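Local coordinates for protein peptide synthetase, module 7 (Actinoplanes teichomyceticus, PDB 4TX3) that probably serves as a condensation-type domain of the nonribosomal peptide synthetase that makes teicoplanin, docking the oxygenases that cross-link the peptide, at residues Arg48-Val53 with Leu130-His135; Ala160-Arg165 with Glu379-Arg384; Thr94-Thr99 with Arg124-Ala129. All blocks are in the same frame, centred on the assembly; numbering follows the deposited sequence.

All three contacts involve one mixed five-stranded sheet. Contact 1 joins two neighbouring strands, 40-49 and 134-142, where they run out into loops; contact 3 adds the short outermost strand 96-97 to strand 123-129; contact 2 sets helix 148-166 against the turn that leads into strand 383-388, at the other edge. Contact 2 is buried and apolar, without a direct hydrogen bond between its segments. Contacts 1 and 3 are partly buried: contact 3 relies on regular backbone bonding, whereas contact 1 mixes a single backbone bond with waters and charged side chains. Contact 1 touches both others, while contacts 2 and 3 stay about 9 Å apart at their nearest atoms.

Contact 1: Arg48-Val53 with Leu130-His135; sequences RGRLDV and LSEKEH
Gly49 N donates to Lys133 O at 2.7 Å, the one direct hydrogen bond between residues 48-53 and 130-135. It lies at the end of the antiparallel pairing of strands 40-49 and 134-142, within the five-stranded sheet of a condensation-domain fold. The bond is nearly straight, 164° at the hydrogen, and the same oxygen meets Arg48 CA at 3.2 Å in a CA-H...O contact. Glycine suits this place because, at the backbone angles of Gly49, a beta carbon would collide with the carbonyl oxygen of Arg48.

Just past the end of strand 40-49, Leu51 CD2 lies over one face of the ring of His135, a strand residue, 3.8 Å from the ring centroid, a CH-pi contact that gives the buried imidazole an apolar cover. Leu127 packs on both residues. On the more open side, Arg50 CG lies 3.8 Å from Lys133 CE, which lets two long basic side chains share a surface while their charged ends stay separate. Arg50 NH1 also forms a long salt bridge with Glu132 OE2, which lies at the edge of the guanidinium, in its plane.

Arg48 and Glu134 form a non-hydrogen-bonded pair, and their side chains run alongside each other. A bend at chi2 (113°) places CD of Glu134 beside the methylenes of Arg48, with OE2 3.5 Å from Arg48 CG; the carboxylate finds its salt bridge in Arg46.

In the backbone, a type I turn from Ser131 to Glu134 and a classic beta bulge, two residues (Leu130, Ser131) set against the single Glu134, whose O accepts from both their N atoms, carry the chain into strand 134-142. Asp52 OD1 N-caps helix 53-66 through Ala55 N. Water 1 joins Gly49 O to His135 ND1, and water 2 donates a hydrogen bond to Glu132 O and accepts one from Leu51 N at 3.0 Å.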
ATOM      1  N   ARG B  48      24.344  -1.011   1.141  1.00 47.84           N
ATOM      2  CA  ARG B  48      25.452  -0.928   2.100  1.00 42.06           C
ATOM      3  C   ARG B  48      25.376  -2.046   3.127  1.00 47.13           C
ATOM      4  O   ARG B  48      24.396  -2.148   3.876  1.00 49.07           O
ATOM      5  CB  ARG B  48      25.450   0.422   2.808  1.00 47.75           C
ATOM      6  CG  ARG B  48      25.430   1.611   1.864  1.00 57.45           C
ATOM      7  CD  ARG B  48      25.130   2.908   2.601  1.00 63.47           C
ATOM      8  NE  ARG B  48      23.732   3.013   3.025  1.00 68.60           N
ATOM      9  CZ  ARG B  48      23.298   3.812   4.002  1.00 69.27           C
ATOM     10  NH1 ARG B  48      24.160   4.576   4.674  1.00 64.13           N
ATOM     11  NH2 ARG B  48      22.002   3.841   4.314  1.00 61.41           N
ATOM     12  N   GLY B  49      26.404  -2.885   3.167  1.00 38.43           N
ATOM     13  CA  GLY B  49      26.383  -4.044   4.037  1.00 40.01           C
ATOM     14  C   GLY B  49      26.917  -5.272   3.329  1.00 41.38           C
ATOM     15  O   GLY B  49      27.429  -5.179   2.214  1.00 44.84           O
ATOM     16  N   ARG B  50      26.806  -6.428   3.967  1.00 40.56           N
ATOM     17  CA  ARG B  50      27.302  -7.640   3.340  1.00 45.29           C
ATOM     18  C   ARG B  50      26.260  -8.235   2.396  1.00 42.84           C
ATOM     19  O   ARG B  50      25.248  -8.802   2.807  1.00 42.30           O
ATOM     20  CB  ARG B  50      27.750  -8.649   4.391  1.00 43.14           C
ATOM     21  CG  ARG B  50      29.144  -8.309   4.868  1.00 51.25           C
ATOM     22  CD  ARG B  50      29.728  -9.374   5.746  1.00 56.52           C
ATOM     23  NE  ARG B  50      30.189 -10.532   4.985  1.00 61.91           N
ATOM     24  CZ  ARG B  50      31.360 -10.600   4.356  1.00 59.02           C
ATOM     25  NH1 ARG B  50      32.191  -9.559   4.377  1.00 60.82           N
ATOM     26  NH2 ARG B  50      31.697 -11.710   3.708  1.00 50.18           N
ATOM     27  N   LEU B  51      26.552  -8.078   1.115  1.00 36.30           N
ATOM     28  CA  LEU B  51      25.688  -8.484   0.042  1.00 36.69           C
ATOM     29  C   LEU B  51      25.975  -9.926  -0.378  1.00 39.21           C
ATOM     30  O   LEU B  51      27.106 -10.286  -0.694  1.00 42.44           O
ATOM     31  CB  LEU B  51      25.872  -7.524  -1.134  1.00 38.19           C
ATOM     32  CG  LEU B  51      25.149  -7.829  -2.441  1.00 38.96           C
ATOM     33  CD1 LEU B  51      23.655  -7.897  -2.176  1.00 36.23           C
ATOM     34  CD2 LEU B  51      25.481  -6.774  -3.506  1.00 34.78           C
ATOM     35  N   ASP B  52      24.949 -10.756  -0.380  1.00 34.50           N
ATOM     36  CA  ASP B  52      25.107 -12.114  -0.847  1.00 36.38           C
ATOM     37  C   ASP B  52      24.863 -12.084  -2.361  1.00 39.54           C
ATOM     38  O   ASP B  52      23.715 -12.126  -2.823  1.00 38.89           O
ATOM     39  CB  ASP B  52      24.139 -13.042  -0.101  1.00 39.39           C
ATOM     40  CG  ASP B  52      24.385 -14.524  -0.377  1.00 44.00           C
ATOM     41  OD1 ASP B  52      24.870 -14.869  -1.487  1.00 39.80           O
ATOM     42  OD2 ASP B  52      24.062 -15.346   0.521  1.00 43.32           O
ATOM     43  N   VAL B  53      25.945 -11.986  -3.130  1.00 35.41           N
ATOM     44  CA  VAL B  53      25.835 -11.720  -4.562  1.00 36.08           C
ATOM     45  C   VAL B  53      25.189 -12.897  -5.308  1.00 40.19           C
ATOM     46  O   VAL B  53      24.315 -12.696  -6.155  1.00 34.62           O
ATOM     47  CB  VAL B  53      27.217 -11.390  -5.188  1.00 37.81           C
ATOM     48  CG1 VAL B  53      27.071 -11.086  -6.663  1.00 35.48           C
ATOM     49  CG2 VAL B  53      27.853 -10.200  -4.481  1.00 33.03           C
ATOM     50  N   LEU B 130      31.607  -0.948  -5.376  1.00 45.08           N
ATOM     51  CA  LEU B 130      32.296   0.260  -4.945  1.00 43.48           C
ATOM     52  C   LEU B 130      33.331  -0.038  -3.867  1.00 49.74           C
ATOM     53  O   LEU B 130      34.429   0.511  -3.890  1.00 57.42           O
ATOM     54  CB  LEU B 130      31.292   1.278  -4.424  1.00 45.96           C
ATOM     55  CG  LEU B 130      30.402   1.946  -5.463  1.00 49.75           C
ATOM     56  CD1 LEU B 130      29.217   2.549  -4.748  1.00 51.00           C
ATOM     57  CD2 LEU B 130      31.177   3.016  -6.233  1.00 44.04           C
ATOM     58  N   SER B 131      32.967  -0.889  -2.913  1.00 49.13           N
ATOM     59  CA  SER B 131      33.918  -1.437  -1.945  1.00 47.59           C
ATOM     60  C   SER B 131      33.345  -2.747  -1.414  1.00 44.36           C
ATOM     61  O   SER B 131      32.332  -3.209  -1.917  1.00 46.23           O
ATOM     62  CB  SER B 131      34.184  -0.455  -0.811  1.00 40.30           C
ATOM     63  OG  SER B 131      33.045  -0.337   0.014  1.00 46.33           O
ATOM     64  N   GLU B 132      33.972  -3.339  -0.400  1.00 44.49           N
ATOM     65  CA  GLU B 132      33.563  -4.667   0.054  1.00 44.66           C
ATOM     66  C   GLU B 132      32.138  -4.676   0.612  1.00 40.24           C
ATOM     67  O   GLU B 132      31.455  -5.692   0.528  1.00 42.22           O
ATOM     68  CB  GLU B 132      34.539  -5.217   1.103  1.00 43.17           C
ATOM     69  CG  GLU B 132      34.274  -6.670   1.499  1.00 50.14           C
ATOM     70  CD  GLU B 132      35.316  -7.236   2.464  1.00 65.50           C
ATOM     71  OE1 GLU B 132      36.032  -6.428   3.109  1.00 62.90           O
ATOM     72  OE2 GLU B 132      35.419  -8.485   2.576  1.00 60.94           O
ATOM     73  N   LYS B 133      31.678  -3.554   1.155  1.00 39.19           N
ATOM     74  CA  LYS B 133      30.314  -3.502   1.694  1.00 43.12           C
ATOM     75  C   LYS B 133      29.458  -2.402   1.053  1.00 39.94           C
ATOM     76  O   LYS B 133      28.473  -1.952   1.632  1.00 44.46           O
ATOM     77  CB  LYS B 133      30.351  -3.321   3.221  1.00 38.88           C
ATOM     78  CG  LYS B 133      30.937  -4.520   3.947  1.00 43.81           C
ATOM     79  CD  LYS B 133      30.786  -4.437   5.459  1.00 52.63           C
ATOM     80  CE  LYS B 133      31.460  -5.633   6.141  1.00 55.88           C
ATOM     81  NZ  LYS B 133      31.238  -5.651   7.614  1.00 55.20           N
ATOM     82  N   GLU B 134      29.835  -1.975  -0.145  1.00 40.23           N
ATOM     83  CA  GLU B 134      29.094  -0.933  -0.850  1.00 39.84           C
ATOM     84  C   GLU B 134      28.888  -1.326  -2.308  1.00 42.73           C
ATOM     85  O   GLU B 134      29.844  -1.420  -3.077  1.00 45.60           O
ATOM     86  CB  GLU B 134      29.828   0.405  -0.775  1.00 42.54           C
ATOM     87  CG  GLU B 134      28.996   1.590  -1.217  1.00 46.56           C
ATOM     88  CD  GLU B 134      28.680   2.539  -0.071  1.00 50.20           C
ATOM     89  OE1 GLU B 134      29.408   2.501   0.947  1.00 58.32           O
ATOM     90  OE2 GLU B 134      27.708   3.322  -0.180  1.00 55.60           O
ATOM     91  N   HIS B 135      27.640  -1.567  -2.683  1.00 41.45           N
ATOM     92  CA  HIS B 135      27.318  -1.888  -4.070  1.00 40.05           C
ATOM     93  C   HIS B 135      26.179  -1.021  -4.576  1.00 38.80           C
ATOM     94  O   HIS B 135      25.402  -0.458  -3.793  1.00 36.34           O
ATOM     95  CB  HIS B 135      26.932  -3.363  -4.231  1.00 37.43           C
ATOM     96  CG  HIS B 135      28.018  -4.326  -3.874  1.00 39.28           C
ATOM     97  ND1 HIS B 135      28.369  -4.605  -2.568  1.00 40.42           N
ATOM     98  CD2 HIS B 135      28.817  -5.095  -4.654  1.00 38.00           C
ATOM     99  CE1 HIS B 135      29.345  -5.498  -2.559  1.00 43.16           C
ATOM    100  NE2 HIS B 135      29.631  -5.816  -3.813  1.00 44.67           N
TER
HETATM  101  O   HOH W   1      26.743  -4.189  -0.491  1.00 38.99           O
HETATM  102  O   HOH W   2      29.316  -6.987   0.489  1.00 40.08           O

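Contact 2: Ala160-Arg165 with Glu379-Arg384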
ATOM      1  N   ALA B 160      11.646 -10.122  -1.438  1.00 34.90           N
ATOM      2  CA  ALA B 160      11.092 -11.394  -0.967  1.00 36.91           C
ATOM      3  C   ALA B 160      11.966 -12.580  -1.384  1.00 40.89           C
ATOM      4  O   ALA B 160      12.244 -13.478  -0.576  1.00 38.44           O
ATOM      5  CB  ALA B 160       9.671 -11.584  -1.485  1.00 35.27           C
ATOM      6  N   ALA B 161      12.409 -12.574  -2.639  1.00 37.52           N
ATOM      7  CA  ALA B 161      13.233 -13.658  -3.150  1.00 34.94           C
ATOM      8  C   ALA B 161      14.669 -13.598  -2.599  1.00 41.35           C
ATOM      9  O   ALA B 161      15.268 -14.645  -2.332  1.00 37.06           O
ATOM     10  CB  ALA B 161      13.241 -13.646  -4.655  1.00 35.42           C
ATOM     11  N   TYR B 162      15.214 -12.391  -2.408  1.00 40.17           N
ATOM     12  CA  TYR B 162      16.558 -12.265  -1.826  1.00 35.80           C
ATOM     13  C   TYR B 162      16.586 -12.799  -0.394  1.00 40.25           C
ATOM     14  O   TYR B 162      17.527 -13.487  -0.007  1.00 39.03           O
ATOM     15  CB  TYR B 162      17.048 -10.817  -1.850  1.00 34.71           C
ATOM     16  CG  TYR B 162      18.440 -10.624  -1.255  1.00 39.54           C
ATOM     17  CD1 TYR B 162      19.570 -11.093  -1.912  1.00 38.29           C
ATOM     18  CD2 TYR B 162      18.619  -9.964  -0.037  1.00 42.86           C
ATOM     19  CE1 TYR B 162      20.840 -10.922  -1.377  1.00 41.30           C
ATOM     20  CE2 TYR B 162      19.891  -9.776   0.504  1.00 41.05           C
ATOM     21  CZ  TYR B 162      21.001 -10.256  -0.173  1.00 43.48           C
ATOM     22  OH  TYR B 162      22.274 -10.079   0.348  1.00 40.40           O
ATOM     23  N   GLY B 163      15.550 -12.476   0.377  1.00 39.12           N
ATOM     24  CA  GLY B 163      15.391 -12.995   1.717  1.00 34.43           C
ATOM     25  C   GLY B 163      15.569 -14.498   1.769  1.00 39.44           C
ATOM     26  O   GLY B 163      16.419 -15.003   2.509  1.00 46.51           O
ATOM     27  N   ALA B 164      14.786 -15.214   0.966  1.00 39.69           N
ATOM     28  CA  ALA B 164      14.821 -16.681   0.939  1.00 41.70           C
ATOM     29  C   ALA B 164      16.145 -17.239   0.424  1.00 43.56           C
ATOM     30  O   ALA B 164      16.745 -18.109   1.063  1.00 44.10           O
ATOM     31  CB  ALA B 164      13.668 -17.223   0.089  1.00 42.87           C
ATOM     32  N   ARG B 165      16.581 -16.759  -0.742  1.00 41.38           N
ATOM     33  CA  ARG B 165      17.816 -17.235  -1.364  1.00 39.83           C
ATOM     34  C   ARG B 165      19.032 -16.966  -0.471  1.00 45.88           C
ATOM     35  O   ARG B 165      19.950 -17.787  -0.387  1.00 41.41           O
ATOM     36  CB  ARG B 165      18.016 -16.583  -2.731  1.00 34.96           C
ATOM     37  CG  ARG B 165      17.060 -17.064  -3.790  1.00 38.88           C
ATOM     38  CD  ARG B 165      17.251 -18.552  -4.089  1.00 38.07           C
ATOM     39  NE  ARG B 165      16.453 -18.946  -5.238  1.00 44.74           N
ATOM     40  CZ  ARG B 165      16.296 -20.194  -5.672  1.00 47.52           C
ATOM     41  NH1 ARG B 165      16.886 -21.211  -5.053  1.00 37.19           N
ATOM     42  NH2 ARG B 165      15.534 -20.420  -6.734  1.00 43.42           N
ATOM     43  N   GLU B 379      13.269  -2.964   1.734  1.00 61.36           N
ATOM     44  CA  GLU B 379      14.154  -3.455   2.780  1.00 56.41           C
ATOM     45  C   GLU B 379      14.749  -4.831   2.461  1.00 58.86           C
ATOM     46  O   GLU B 379      14.023  -5.817   2.289  1.00 55.96           O
ATOM     47  CB  GLU B 379      13.394  -3.515   4.101  1.00 55.99           C
ATOM     48  CG  GLU B 379      14.198  -4.055   5.276  1.00 56.21           C
ATOM     49  CD  GLU B 379      13.346  -4.229   6.525  1.00 57.93           C
ATOM     50  OE1 GLU B 379      12.559  -5.204   6.572  1.00 56.30           O
ATOM     51  OE2 GLU B 379      13.450  -3.387   7.449  1.00 58.96           O
ATOM     52  N   LEU B 380      16.077  -4.890   2.391  1.00 57.46           N
ATOM     53  CA  LEU B 380      16.782  -6.145   2.148  1.00 48.09           C
ATOM     54  C   LEU B 380      17.563  -6.547   3.384  1.00 47.81           C
ATOM     55  O   LEU B 380      18.258  -5.726   3.970  1.00 50.69           O
ATOM     56  CB  LEU B 380      17.724  -6.012   0.960  1.00 47.68           C
ATOM     57  CG  LEU B 380      17.088  -5.765  -0.404  1.00 46.50           C
ATOM     58  CD1 LEU B 380      18.098  -5.073  -1.264  1.00 40.74           C
ATOM     59  CD2 LEU B 380      16.689  -7.078  -1.043  1.00 40.16           C
ATOM     60  N   PRO B 381      17.453  -7.818   3.781  1.00 48.28           N
ATOM     61  CA  PRO B 381      18.124  -8.359   4.967  1.00 48.28           C
ATOM     62  C   PRO B 381      19.644  -8.122   5.004  1.00 49.00           C
ATOM     63  O   PRO B 381      20.355  -8.460   4.052  1.00 49.27           O
ATOM     64  CB  PRO B 381      17.807  -9.866   4.894  1.00 46.80           C
ATOM     65  CG  PRO B 381      17.260 -10.107   3.530  1.00 43.67           C
ATOM     66  CD  PRO B 381      16.621  -8.828   3.108  1.00 47.80           C
ATOM     67  N   ALA B 382      20.104  -7.544   6.118  1.00 45.37           N
ATOM     68  CA  ALA B 382      21.509  -7.231   6.402  1.00 42.85           C
ATOM     69  C   ALA B 382      22.060  -6.131   5.514  1.00 44.41           C
ATOM     70  O   ALA B 382      23.253  -6.113   5.232  1.00 45.23           O
ATOM     71  CB  ALA B 382      22.390  -8.487   6.285  1.00 43.84           C
ATOM     72  N   LEU B 383      21.197  -5.208   5.091  1.00 47.85           N
ATOM     73  CA  LEU B 383      21.585  -4.149   4.154  1.00 46.23           C
ATOM     74  C   LEU B 383      20.832  -2.847   4.391  1.00 46.24           C
ATOM     75  O   LEU B 383      19.628  -2.848   4.633  1.00 52.62           O
ATOM     76  CB  LEU B 383      21.350  -4.601   2.700  1.00 43.33           C
ATOM     77  CG  LEU B 383      22.241  -5.713   2.139  1.00 40.94           C
ATOM     78  CD1 LEU B 383      21.706  -6.219   0.823  1.00 40.53           C
ATOM     79  CD2 LEU B 383      23.661  -5.203   1.977  1.00 35.39           C
ATOM     80  N   ARG B 384      21.544  -1.732   4.318  1.00 45.20           N
ATOM     81  CA  ARG B 384      20.892  -0.434   4.259  1.00 47.58           C
ATOM     82  C   ARG B 384      20.716  -0.116   2.788  1.00 49.90           C
ATOM     83  O   ARG B 384      21.695  -0.086   2.030  1.00 49.03           O
ATOM     84  CB  ARG B 384      21.716   0.651   4.951  1.00 47.21           C
ATOM     85  CG  ARG B 384      21.667   0.618   6.463  1.00 55.75           C
ATOM     86  CD  ARG B 384      23.047   0.949   7.056  1.00 61.87           C
ATOM     87  NE  ARG B 384      23.983  -0.164   6.860  1.00 64.66           N
ATOM     88  CZ  ARG B 384      25.311  -0.048   6.788  1.00 66.57           C
ATOM     89  NH1 ARG B 384      25.905   1.143   6.914  1.00 65.41           N
ATOM     90  NH2 ARG B 384      26.053  -1.138   6.600  1.00 61.82           N
TER
HETATM   91  O   HOH W   3      22.330  -9.323   2.811  1.00 37.27           O
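The Tyr162 ring meets residues 379-384 along its CD2-CE2 side, where Pro381 O lies at the edge, near the ring plane and 3.8 Å from CE2. Water 3 is also in that plane, bonded to Tyr162 OH at 2.6 Å and donating to Pro381 O. Leu380 CD2 approaches Tyr162 CD2 to 3.6 Å, and Leu383 CD1 comes to 4.0 Å from Tyr162 CE2; both leucines cross the tyrosine at about a right angle. Leu51 and Ala55 also touch the Tyr162 side chain. CG is anti to the backbone N (chi1 180°), which carries it off helix 148-166 on the side where the turn lies.

That turn is type II, from Leu380 to Leu383, and it brings the chain into strand 383-388, an outermost strand of the sheet that the helix packs beside. Proline suits its second position, where phi is held near -60°, and Pro381 CG rests 3.8 Å from Tyr162 CD2 and 3.9 Å from Gly163 CA.

The phenol suits a buried site that is apolar around its carbons and polar at its tip: its oxygen accepts from Asp52 N as well as meeting water 3. A phenylalanine in place of Tyr162 would probably leave Asp52 N without its acceptor and water 3 without one of its two partners. At the start of the turn segment, Glu379 OE1 forms a salt bridge outside this contact, with a basic side chain of another protein chain in the assembly.

Contact 3: Thr94-Thr99 with Arg124-Ala129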
ATOM      1  N   THR B  94      27.910 -10.875 -12.557  1.00 49.53           N
ATOM      2  CA  THR B  94      29.290 -10.650 -12.172  1.00 46.94           C
ATOM      3  C   THR B  94      29.496  -9.160 -11.885  1.00 43.78           C
ATOM      4  O   THR B  94      29.217  -8.314 -12.737  1.00 42.16           O
ATOM      5  CB  THR B  94      30.248 -11.124 -13.268  1.00 53.28           C
ATOM      6  OG1 THR B  94      30.047 -10.325 -14.434  1.00 54.48           O
ATOM      7  CG2 THR B  94      29.962 -12.573 -13.629  1.00 54.79           C
ATOM      8  N   PRO B  95      29.980  -8.836 -10.678  1.00 45.45           N
ATOM      9  CA  PRO B  95      30.178  -7.442 -10.268  1.00 43.84           C
ATOM     10  C   PRO B  95      31.156  -6.695 -11.170  1.00 45.12           C
ATOM     11  O   PRO B  95      32.114  -7.276 -11.690  1.00 45.29           O
ATOM     12  CB  PRO B  95      30.748  -7.563  -8.846  1.00 38.19           C
ATOM     13  CG  PRO B  95      30.396  -8.936  -8.394  1.00 38.89           C
ATOM     14  CD  PRO B  95      30.402  -9.781  -9.628  1.00 45.53           C
ATOM     15  N   VAL B  96      30.884  -5.408 -11.350  1.00 41.89           N
ATOM     16  CA  VAL B  96      31.696  -4.508 -12.153  1.00 41.37           C
ATOM     17  C   VAL B  96      32.343  -3.496 -11.221  1.00 42.17           C
ATOM     18  O   VAL B  96      31.625  -2.729 -10.576  1.00 41.22           O
ATOM     19  CB  VAL B  96      30.831  -3.768 -13.213  1.00 42.78           C
ATOM     20  CG1 VAL B  96      31.638  -2.710 -13.937  1.00 34.20           C
ATOM     21  CG2 VAL B  96      30.210  -4.759 -14.189  1.00 38.69           C
ATOM     22  N   PRO B  97      33.688  -3.507 -11.115  1.00 39.34           N
ATOM     23  CA  PRO B  97      34.363  -2.528 -10.240  1.00 37.78           C
ATOM     24  C   PRO B  97      34.052  -1.097 -10.684  1.00 42.30           C
ATOM     25  O   PRO B  97      33.949  -0.820 -11.892  1.00 41.60           O
ATOM     26  CB  PRO B  97      35.856  -2.853 -10.406  1.00 35.58           C
ATOM     27  CG  PRO B  97      35.887  -4.301 -10.874  1.00 39.63           C
ATOM     28  CD  PRO B  97      34.631  -4.460 -11.731  1.00 37.73           C
ATOM     29  N   ALA B  98      33.868  -0.200  -9.721  1.00 36.77           N
ATOM     30  CA  ALA B  98      33.470   1.164 -10.046  1.00 38.54           C
ATOM     31  C   ALA B  98      33.900   2.105  -8.950  1.00 42.80           C
ATOM     32  O   ALA B  98      34.172   1.676  -7.833  1.00 45.56           O
ATOM     33  CB  ALA B  98      31.971   1.253 -10.254  1.00 39.54           C
ATOM     34  N   THR B  99      33.957   3.393  -9.274  1.00 44.44           N
ATOM     35  CA  THR B  99      34.245   4.428  -8.287  1.00 45.56           C
ATOM     36  C   THR B  99      33.065   5.367  -8.186  1.00 48.01           C
ATOM     37  O   THR B  99      32.214   5.398  -9.073  1.00 46.40           O
ATOM     38  CB  THR B  99      35.479   5.235  -8.658  1.00 46.44           C
ATOM     39  OG1 THR B  99      35.196   5.977  -9.853  1.00 47.39           O
ATOM     40  CG2 THR B  99      36.666   4.313  -8.896  1.00 39.36           C
ATOM     41  N   ARG B 124      17.117  -5.844 -17.818  1.00 36.61           N
ATOM     42  CA  ARG B 124      18.564  -5.854 -17.811  1.00 34.92           C
ATOM     43  C   ARG B 124      19.058  -5.346 -16.463  1.00 36.60           C
ATOM     44  O   ARG B 124      18.576  -4.332 -15.952  1.00 33.08           O
ATOM     45  CB  ARG B 124      19.070  -4.983 -18.955  1.00 33.28           C
ATOM     46  CG  ARG B 124      20.525  -4.745 -18.997  1.00 37.25           C
ATOM     47  CD  ARG B 124      20.816  -3.542 -19.875  1.00 39.51           C
ATOM     48  NE  ARG B 124      20.339  -3.733 -21.238  1.00 42.77           N
ATOM     49  CZ  ARG B 124      19.789  -2.765 -21.961  1.00 41.14           C
ATOM     50  NH1 ARG B 124      19.666  -1.541 -21.440  1.00 41.62           N
ATOM     51  NH2 ARG B 124      19.370  -3.016 -23.200  1.00 37.19           N
ATOM     52  N   CYS B 125      20.006  -6.055 -15.872  1.00 34.37           N
ATOM     53  CA  CYS B 125      20.522  -5.636 -14.587  1.00 37.63           C
ATOM     54  C   CYS B 125      22.041  -5.635 -14.594  1.00 41.19           C
ATOM     55  O   CYS B 125      22.661  -6.360 -15.379  1.00 41.38           O
ATOM     56  CB  CYS B 125      19.974  -6.535 -13.473  1.00 38.90           C
ATOM     57  SG  CYS B 125      20.274  -8.311 -13.669  1.00 49.69           S
ATOM     58  N   GLU B 126      22.637  -4.801 -13.741  1.00 37.82           N
ATOM     59  CA  GLU B 126      24.078  -4.853 -13.519  1.00 39.92           C
ATOM     60  C   GLU B 126      24.407  -4.509 -12.067  1.00 38.75           C
ATOM     61  O   GLU B 126      23.699  -3.751 -11.403  1.00 36.11           O
ATOM     62  CB  GLU B 126      24.821  -3.911 -14.483  1.00 44.61           C
ATOM     63  CG  GLU B 126      26.227  -4.416 -14.877  1.00 44.73           C
ATOM     64  CD  GLU B 126      26.922  -3.554 -15.955  1.00 57.99           C
ATOM     65  OE1 GLU B 126      26.624  -2.339 -16.059  1.00 63.11           O
ATOM     66  OE2 GLU B 126      27.783  -4.087 -16.701  1.00 57.38           O
ATOM     67  N   LEU B 127      25.481  -5.092 -11.563  1.00 39.66           N
ATOM     68  CA  LEU B 127      25.875  -4.828 -10.195  1.00 38.29           C
ATOM     69  C   LEU B 127      27.247  -4.171 -10.189  1.00 37.06           C
ATOM     70  O   LEU B 127      28.223  -4.735 -10.685  1.00 35.72           O
ATOM     71  CB  LEU B 127      25.873  -6.118  -9.373  1.00 34.05           C
ATOM     72  CG  LEU B 127      26.156  -5.945  -7.881  1.00 39.34           C
ATOM     73  CD1 LEU B 127      25.091  -5.091  -7.206  1.00 31.55           C
ATOM     74  CD2 LEU B 127      26.270  -7.310  -7.203  1.00 43.58           C
ATOM     75  N   PHE B 128      27.301  -2.968  -9.634  1.00 33.63           N
ATOM     76  CA  PHE B 128      28.544  -2.213  -9.533  1.00 38.59           C
ATOM     77  C   PHE B 128      29.150  -2.367  -8.135  1.00 42.11           C
ATOM     78  O   PHE B 128      28.449  -2.213  -7.129  1.00 39.30           O
ATOM     79  CB  PHE B 128      28.294  -0.738  -9.869  1.00 33.57           C
ATOM     80  CG  PHE B 128      27.804  -0.533 -11.267  1.00 38.00           C
ATOM     81  CD1 PHE B 128      28.680  -0.631 -12.343  1.00 39.95           C
ATOM     82  CD2 PHE B 128      26.464  -0.285 -11.520  1.00 38.61           C
ATOM     83  CE1 PHE B 128      28.235  -0.470 -13.641  1.00 39.16           C
ATOM     84  CE2 PHE B 128      26.010  -0.119 -12.815  1.00 42.75           C
ATOM     85  CZ  PHE B 128      26.901  -0.214 -13.881  1.00 45.37           C
ATOM     86  N   ALA B 129      30.440  -2.696  -8.070  1.00 38.20           N
ATOM     87  CA  ALA B 129      31.106  -2.854  -6.781  1.00 38.36           C
ATOM     88  C   ALA B 129      31.966  -1.632  -6.456  1.00 43.68           C
ATOM     89  O   ALA B 129      32.918  -1.317  -7.167  1.00 45.09           O
ATOM     90  CB  ALA B 129      31.938  -4.115  -6.764  1.00 34.39           C
TER
HETATM   91  O   HOH W   4      26.570  -7.091 -13.074  1.00 34.48           O
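Val96 satisfies both its backbone groups on residues 124-129: its N donates to Leu127 O at 2.8 Å, and its O accepts from Ala129 N at 2.8 Å. Ala98 N then donates to Ala129 O at 2.9 Å, with a more bent angle of 139° at the hydrogen. One residue bonding to two that flank its opposite number, Phe128, is the signature of parallel pairing, here between the strands of a beta-alpha-beta unit whose connection includes helix 103-112. Where the pairing gives out, water 4 takes over, accepting from Leu127 N and donating to Thr94 O at 2.9 Å.

Side chains fill in around these bonds. Val96 and Phe128 extend together in the same direction, with Val96 CB 3.9 Å from Phe128 CD1; Leu103 and Leu107 of the connecting helix also pack on the phenylalanine, so bulky apolar residues suit this face. Val96 CG2 touches Glu126 OE2 at 3.6 Å, but the charge of that carboxylate is met by Arg110, through OE1. On the opposite face, Pro95 CB and Ala129 CB are 4.2 Å apart, a small side chain beside the CB of the proline ring.

Pro95 and Pro97 on either side of Val96 have no N-H to offer. Because strand 96-97 is outermost within this chain, two prolines there would be expected to disfavour any further strand joining along its outer edge.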